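Side-chain contacts in hypothetical protein PA3352 (PDB 2FUP), which is probably a FlgN-type flagella synthesis protein, a family whose members act as export chaperones for flagellar hook-associated proteins: residues Ser5-Leu8 and Leu9-Ala13; Gly99-Leu102 and Glu103-Gln106. All coordinates share one frame; numbering follows the deposited sequence.

Interaction 1 (Ser5-Leu8 and Leu9-Ala13); sequences SPTL and LDLFA
Leu-8 and Phe-12, one helical turn apart, lie side by side and point the same way, with Leu-8 CG 3.8 Å from Phe-12 CE2. Both methyls of Leu-8 also come near that atom. Leu-8 has CG trans to its backbone N (chi1 -169°) and Phe-12 has CG beside its own N; with these torsions the ring corner CE2 sits against the leucine branch point. A second i to i+4 pair is looser: Thr-7 CG2 approaches Leu-11 CD1 at 4.1 Å.

Backbone bonds set this spacing, Asp-10 N to Pro-6 O (2.9 Å), Leu-11 N to Thr-7 O and Phe-12 N to Leu-8 O (3.0 Å). An ST turn caps the N-terminal end of helix 7-34: Ser-5 OG accepts from Thr-7 N at 3.3 Å with an N-H...O angle of 167° and from Thr-7 OG1 at 3.1 Å. A water takes the Leu-9 N hydrogen (2.9 Å) and donates to Ser-5 O, bridging entering chain and first turn.

Leu-8 and Phe-12 then pack on Leu-78 of helix 75-82 and Arg-62 of helix 39-68, Leu-11 meets Asn-58 and Ala-61 of the latter, and Leu-9 rests on Leu-91 and Arg-94 of helix 88-114.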
ATOM      1  N   SER A   5      20.839   5.529   5.200  1.00 20.00           N
ATOM      2  CA  SER A   5      20.082   4.488   5.853  1.00 20.04           C
ATOM      3  C   SER A   5      19.103   3.817   4.923  1.00 16.99           C
ATOM      4  O   SER A   5      18.396   4.499   4.176  1.00 18.43           O
ATOM      5  CB  SER A   5      19.281   5.125   6.986  1.00 22.32           C
ATOM      6  OG  SER A   5      18.466   4.113   7.541  1.00 24.55           O
ATOM      7  N   PRO A   6      19.050   2.482   4.995  1.00 16.64           N
ATOM      8  CA  PRO A   6      18.168   1.740   4.109  1.00 17.39           C
ATOM      9  C   PRO A   6      16.711   1.762   4.518  1.00 19.26           C
ATOM     10  O   PRO A   6      15.870   1.202   3.770  1.00 18.00           O
ATOM     11  CB  PRO A   6      18.727   0.337   4.219  1.00 18.78           C
ATOM     12  CG  PRO A   6      19.324   0.301   5.585  1.00 19.86           C
ATOM     13  CD  PRO A   6      19.932   1.585   5.747  1.00 18.53           C
ATOM     14  N   THR A   7      16.386   2.417   5.645  1.00 16.93           N
ATOM     15  CA  THR A   7      15.016   2.191   6.178  1.00 16.46           C
ATOM     16  C   THR A   7      13.884   2.578   5.271  1.00 17.08           C
ATOM     17  O   THR A   7      12.953   1.838   5.065  1.00 17.98           O
ATOM     18  CB  THR A   7      14.856   2.882   7.503  1.00 19.08           C
ATOM     19  OG1 THR A   7      15.956   2.534   8.341  1.00 21.76           O
ATOM     20  CG2 THR A   7      13.570   2.521   8.191  1.00 18.59           C
ATOM     21  N   LEU A   8      13.928   3.774   4.697  1.00 16.62           N
ATOM     22  CA  LEU A   8      12.827   4.226   3.880  1.00 15.46           C
ATOM     23  C   LEU A   8      12.656   3.350   2.654  1.00 17.05           C
ATOM     24  O   LEU A   8      11.504   2.970   2.298  1.00 17.37           O
ATOM     25  CB  LEU A   8      12.941   5.688   3.464  1.00 18.02           C
ATOM     26  CG  LEU A   8      11.746   6.342   2.828  1.00 19.26           C
ATOM     27  CD1 LEU A   8      10.553   6.308   3.752  1.00 20.54           C
ATOM     28  CD2 LEU A   8      11.982   7.778   2.468  1.00 21.53           C
ATOM     29  N   LEU A   9      13.764   3.032   1.994  1.00 17.68           N
ATOM     30  CA  LEU A   9      13.662   2.200   0.828  1.00 17.84           C
ATOM     31  C   LEU A   9      13.142   0.818   1.181  1.00 18.01           C
ATOM     32  O   LEU A   9      12.349   0.245   0.433  1.00 19.71           O
ATOM     33  CB  LEU A   9      15.004   2.142   0.100  1.00 19.51           C
ATOM     34  CG  LEU A   9      15.005   1.398  -1.250  1.00 19.80           C
ATOM     35  CD1 LEU A   9      14.076   2.012  -2.274  1.00 18.95           C
ATOM     36  CD2 LEU A   9      16.466   1.452  -1.801  1.00 19.48           C
ATOM     37  N   ASP A  10      13.514   0.291   2.336  1.00 17.75           N
ATOM     38  CA  ASP A  10      13.027  -1.032   2.780  1.00 17.93           C
ATOM     39  C   ASP A  10      11.540  -0.964   2.990  1.00 20.38           C
ATOM     40  O   ASP A  10      10.812  -1.888   2.626  1.00 18.97           O
ATOM     41  CB  ASP A  10      13.731  -1.454   4.054  1.00 19.95           C
ATOM     42  CG  ASP A  10      13.406  -2.843   4.449  1.00 26.85           C
ATOM     43  OD1 ASP A  10      13.739  -3.774   3.718  1.00 22.67           O
ATOM     44  OD2 ASP A  10      12.901  -3.022   5.579  1.00 30.30           O
ATOM     45  N   LEU A  11      11.057   0.133   3.574  1.00 18.31           N
ATOM     46  CA  LEU A  11       9.599   0.255   3.782  1.00 16.90           C
ATOM     47  C   LEU A  11       8.841   0.292   2.481  1.00 18.03           C
ATOM     48  O   LEU A  11       7.776  -0.298   2.338  1.00 19.35           O
ATOM     49  CB  LEU A  11       9.312   1.511   4.600  1.00 17.83           C
ATOM     50  CG  LEU A  11       9.758   1.459   6.053  1.00 19.67           C
ATOM     51  CD1 LEU A  11       9.795   2.826   6.680  1.00 19.20           C
ATOM     52  CD2 LEU A  11       8.905   0.572   6.871  1.00 19.36           C
ATOM     53  N   PHE A  12       9.364   1.002   1.504  1.00 17.42           N
ATOM     54  CA  PHE A  12       8.727   0.997   0.206  1.00 17.67           C
ATOM     55  C   PHE A  12       8.755  -0.395  -0.394  1.00 20.46           C
ATOM     56  O   PHE A  12       7.750  -0.814  -0.972  1.00 19.37           O
ATOM     57  CB  PHE A  12       9.412   1.963  -0.765  1.00 19.61           C
ATOM     58  CG  PHE A  12       8.966   3.381  -0.625  1.00 19.59           C
ATOM     59  CD1 PHE A  12       7.658   3.770  -0.841  1.00 18.49           C
ATOM     60  CD2 PHE A  12       9.862   4.384  -0.294  1.00 20.88           C
ATOM     61  CE1 PHE A  12       7.253   5.071  -0.703  1.00 19.91           C
ATOM     62  CE2 PHE A  12       9.434   5.736  -0.144  1.00 24.92           C
ATOM     63  CZ  PHE A  12       8.111   6.076  -0.365  1.00 22.87           C
ATOM     64  N   ALA A  13       9.892  -1.080  -0.335  1.00 19.39           N
ATOM     65  CA  ALA A  13       9.994  -2.439  -0.916  1.00 20.57           C
ATOM     66  C   ALA A  13       8.986  -3.366  -0.246  1.00 19.72           C
ATOM     67  O   ALA A  13       8.291  -4.122  -0.905  1.00 20.37           O
ATOM     68  CB  ALA A  13      11.429  -2.998  -0.751  1.00 24.62           C
TER
HETATM   69  O   HOH W   1      16.239   4.514   2.228  1.00 11.42           O

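Interaction 2 (Gly99-Leu102 and Glu103-Gln106); sequences GELL and ERCQ
Glu-100 and Arg-104 form an i to i+4 pair of opposite charge on helix 88-114 of this all-helical FlgN-family protein, and their side chains run alongside each other in the same direction. The nearest approach is between aliphatic carbons, Glu-100 CG to Arg-104 CD at 4.1 Å, and the carboxylate oxygen OE2 comes almost as near to CD. The charged ends stop short of a salt bridge: Glu-100 OE2 is 4.3 Å from Arg-104 NH1, well out of the guanidinium plane, and the carboxylate and guanidinium planes are turned 67° apart. No N-H of the guanidinium points at that oxygen, so any direct attraction is probably one of charge alone.

Arg-104 starts with CG beside its backbone N and runs straight through chi2, then bends at chi3 (76°). Its NH1 comes within 3.7 Å of Leu-101 CD2, an approach oblique to the guanidinium, and the two side chains cross at a slant. Leu-101 itself packs on Ile-16 and Asn-20 of helix 7-34.

On the inward side, Leu-102 and Cys-105 are buried, and both touch Leu-127 of helix 121-130; Cys-105 also meets Leu-23 of helix 7-34. The intervening backbone is regular helix: Arg-104 N donates to Glu-100 O at 2.9 Å, and Cys-105 N reaches Leu-101 O at the same length, with an N-H...O angle of 165°.

A water joins the two charged groups: lying at the guanidinium edge and in its plane, it accepts from Arg-104 NH1 at 2.7 Å and donates to Glu-100 OE2 at a short 2.5 Å.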
ATOM      1  N   GLY A  99       2.264   4.153  -5.197  1.00 17.28           N
ATOM      2  CA  GLY A  99       1.065   4.937  -5.383  1.00 18.21           C
ATOM      3  C   GLY A  99       0.150   4.338  -6.430  1.00 17.86           C
ATOM      4  O   GLY A  99      -1.075   4.271  -6.255  1.00 18.01           O
ATOM      5  N   GLU A 100       0.705   3.803  -7.543  1.00 18.55           N
ATOM      6  CA  GLU A 100      -0.130   3.182  -8.550  1.00 17.96           C
ATOM      7  C   GLU A 100      -0.806   1.927  -7.976  1.00 20.50           C
ATOM      8  O   GLU A 100      -1.995   1.735  -8.191  1.00 18.47           O
ATOM      9  CB  GLU A 100       0.745   2.753  -9.713  1.00 19.42           C
ATOM     10  CG  GLU A 100       0.012   2.112 -10.831  1.00 21.41           C
ATOM     11  CD  GLU A 100       0.966   1.662 -11.919  1.00 26.79           C
ATOM     12  OE1 GLU A 100       1.532   2.489 -12.621  1.00 26.54           O
ATOM     13  OE2 GLU A 100       1.114   0.441 -12.108  1.00 39.20           O
ATOM     14  N   LEU A 101      -0.038   1.117  -7.259  1.00 18.89           N
ATOM     15  CA  LEU A 101      -0.610  -0.142  -6.734  1.00 17.12           C
ATOM     16  C   LEU A 101      -1.703   0.140  -5.724  1.00 19.60           C
ATOM     17  O   LEU A 101      -2.704  -0.567  -5.708  1.00 19.25           O
ATOM     18  CB  LEU A 101       0.479  -0.973  -6.083  1.00 18.78           C
ATOM     19  CG  LEU A 101       1.457  -1.705  -7.012  1.00 21.86           C
ATOM     20  CD1 LEU A 101       2.660  -2.262  -6.293  1.00 24.13           C
ATOM     21  CD2 LEU A 101       0.725  -2.887  -7.731  1.00 27.56           C
ATOM     22  N   LEU A 102      -1.521   1.137  -4.870  1.00 18.24           N
ATOM     23  CA  LEU A 102      -2.569   1.441  -3.868  1.00 18.27           C
ATOM     24  C   LEU A 102      -3.835   1.910  -4.553  1.00 21.00           C
ATOM     25  O   LEU A 102      -4.976   1.584  -4.164  1.00 20.33           O
ATOM     26  CB  LEU A 102      -2.089   2.437  -2.826  1.00 21.88           C
ATOM     27  CG  LEU A 102      -0.973   1.973  -1.930  1.00 23.91           C
ATOM     28  CD1 LEU A 102      -0.446   3.097  -0.987  1.00 25.99           C
ATOM     29  CD2 LEU A 102      -1.397   0.724  -1.129  1.00 26.81           C
ATOM     30  N   GLU A 103      -3.687   2.680  -5.633  1.00 20.27           N
ATOM     31  CA  GLU A 103      -4.840   3.136  -6.346  1.00 21.63           C
ATOM     32  C   GLU A 103      -5.535   1.932  -7.031  1.00 19.54           C
ATOM     33  O   GLU A 103      -6.791   1.824  -7.045  1.00 21.85           O
ATOM     34  CB  GLU A 103      -4.416   4.217  -7.380  1.00 21.12           C
ATOM     35  CG  GLU A 103      -5.519   4.613  -8.374  1.00 28.57           C
ATOM     36  CD  GLU A 103      -5.031   5.725  -9.360  1.00 27.91           C
ATOM     37  OE1 GLU A 103      -5.118   6.898  -8.978  1.00 33.60           O
ATOM     38  OE2 GLU A 103      -4.614   5.409 -10.504  1.00 37.71           O
ATOM     39  N   ARG A 104      -4.764   1.019  -7.625  1.00 19.69           N
ATOM     40  CA  ARG A 104      -5.333  -0.168  -8.217  1.00 18.95           C
ATOM     41  C   ARG A 104      -6.100  -0.986  -7.172  1.00 21.42           C
ATOM     42  O   ARG A 104      -7.201  -1.486  -7.464  1.00 20.60           O
ATOM     43  CB  ARG A 104      -4.217  -1.022  -8.830  1.00 21.14           C
ATOM     44  CG  ARG A 104      -3.616  -0.434 -10.095  1.00 24.49           C
ATOM     45  CD  ARG A 104      -2.394  -1.203 -10.575  1.00 28.71           C
ATOM     46  NE  ARG A 104      -2.760  -2.464 -11.226  1.00 35.41           N
ATOM     47  CZ  ARG A 104      -1.914  -3.475 -11.493  1.00 46.98           C
ATOM     48  NH1 ARG A 104      -0.629  -3.417 -11.130  1.00 48.91           N
ATOM     49  NH2 ARG A 104      -2.372  -4.571 -12.118  1.00 45.80           N
ATOM     50  N   CYS A 105      -5.512  -1.161  -5.999  1.00 21.61           N
ATOM     51  CA  CYS A 105      -6.218  -1.880  -4.915  1.00 19.26           C
ATOM     52  C   CYS A 105      -7.535  -1.174  -4.589  1.00 21.92           C
ATOM     53  O   CYS A 105      -8.573  -1.824  -4.422  1.00 22.06           O
ATOM     54  CB  CYS A 105      -5.384  -1.954  -3.673  1.00 20.11           C
ATOM     55  SG  CYS A 105      -3.926  -3.041  -3.703  1.00 20.90           S
ATOM     56  N   GLN A 106      -7.488   0.136  -4.448  1.00 22.12           N
ATOM     57  CA  GLN A 106      -8.701   0.875  -4.073  1.00 24.64           C
ATOM     58  C   GLN A 106      -9.780   0.700  -5.074  1.00 23.62           C
ATOM     59  O   GLN A 106     -10.954   0.433  -4.700  1.00 23.71           O
ATOM     60  CB  GLN A 106      -8.379   2.356  -3.942  1.00 24.83           C
ATOM     61  CG  GLN A 106      -9.571   3.197  -3.540  1.00 34.53           C
ATOM     62  CD  GLN A 106      -9.113   4.653  -3.357  1.00 47.96           C
ATOM     63  OE1 GLN A 106      -8.736   5.318  -4.349  1.00 47.66           O
ATOM     64  NE2 GLN A 106      -9.095   5.137  -2.092  1.00 41.48           N
TER
HETATM   65  O   HOH W   2       1.052  -1.470 -10.434  1.00 31.70           O

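In the fold
Interaction 1 covers the entry into helix 7-34 and its first turns, whereas interaction 2 lies wholly inside helix 88-114, around its middle. Along the chain, interaction 1 closes before interaction 2 opens. Their centres are about 19 Å apart and their nearest atoms about 7 Å, without touching. The helices carrying them nevertheless pack together: Leu-9 and Phe-12 meet helix 88-114 near its start, while Leu-101, Arg-104 and Cys-105 meet helix 7-34 farther along. From the centre of the chain, the centre of interaction 1 is about 14 Å away and that of interaction 2 about 7 Å. Together they sample the end and the middle of an all-helical chain in which three long helices, 7-34, 39-68 and 88-114, are accompanied by the short helices 75-82 and 121-130.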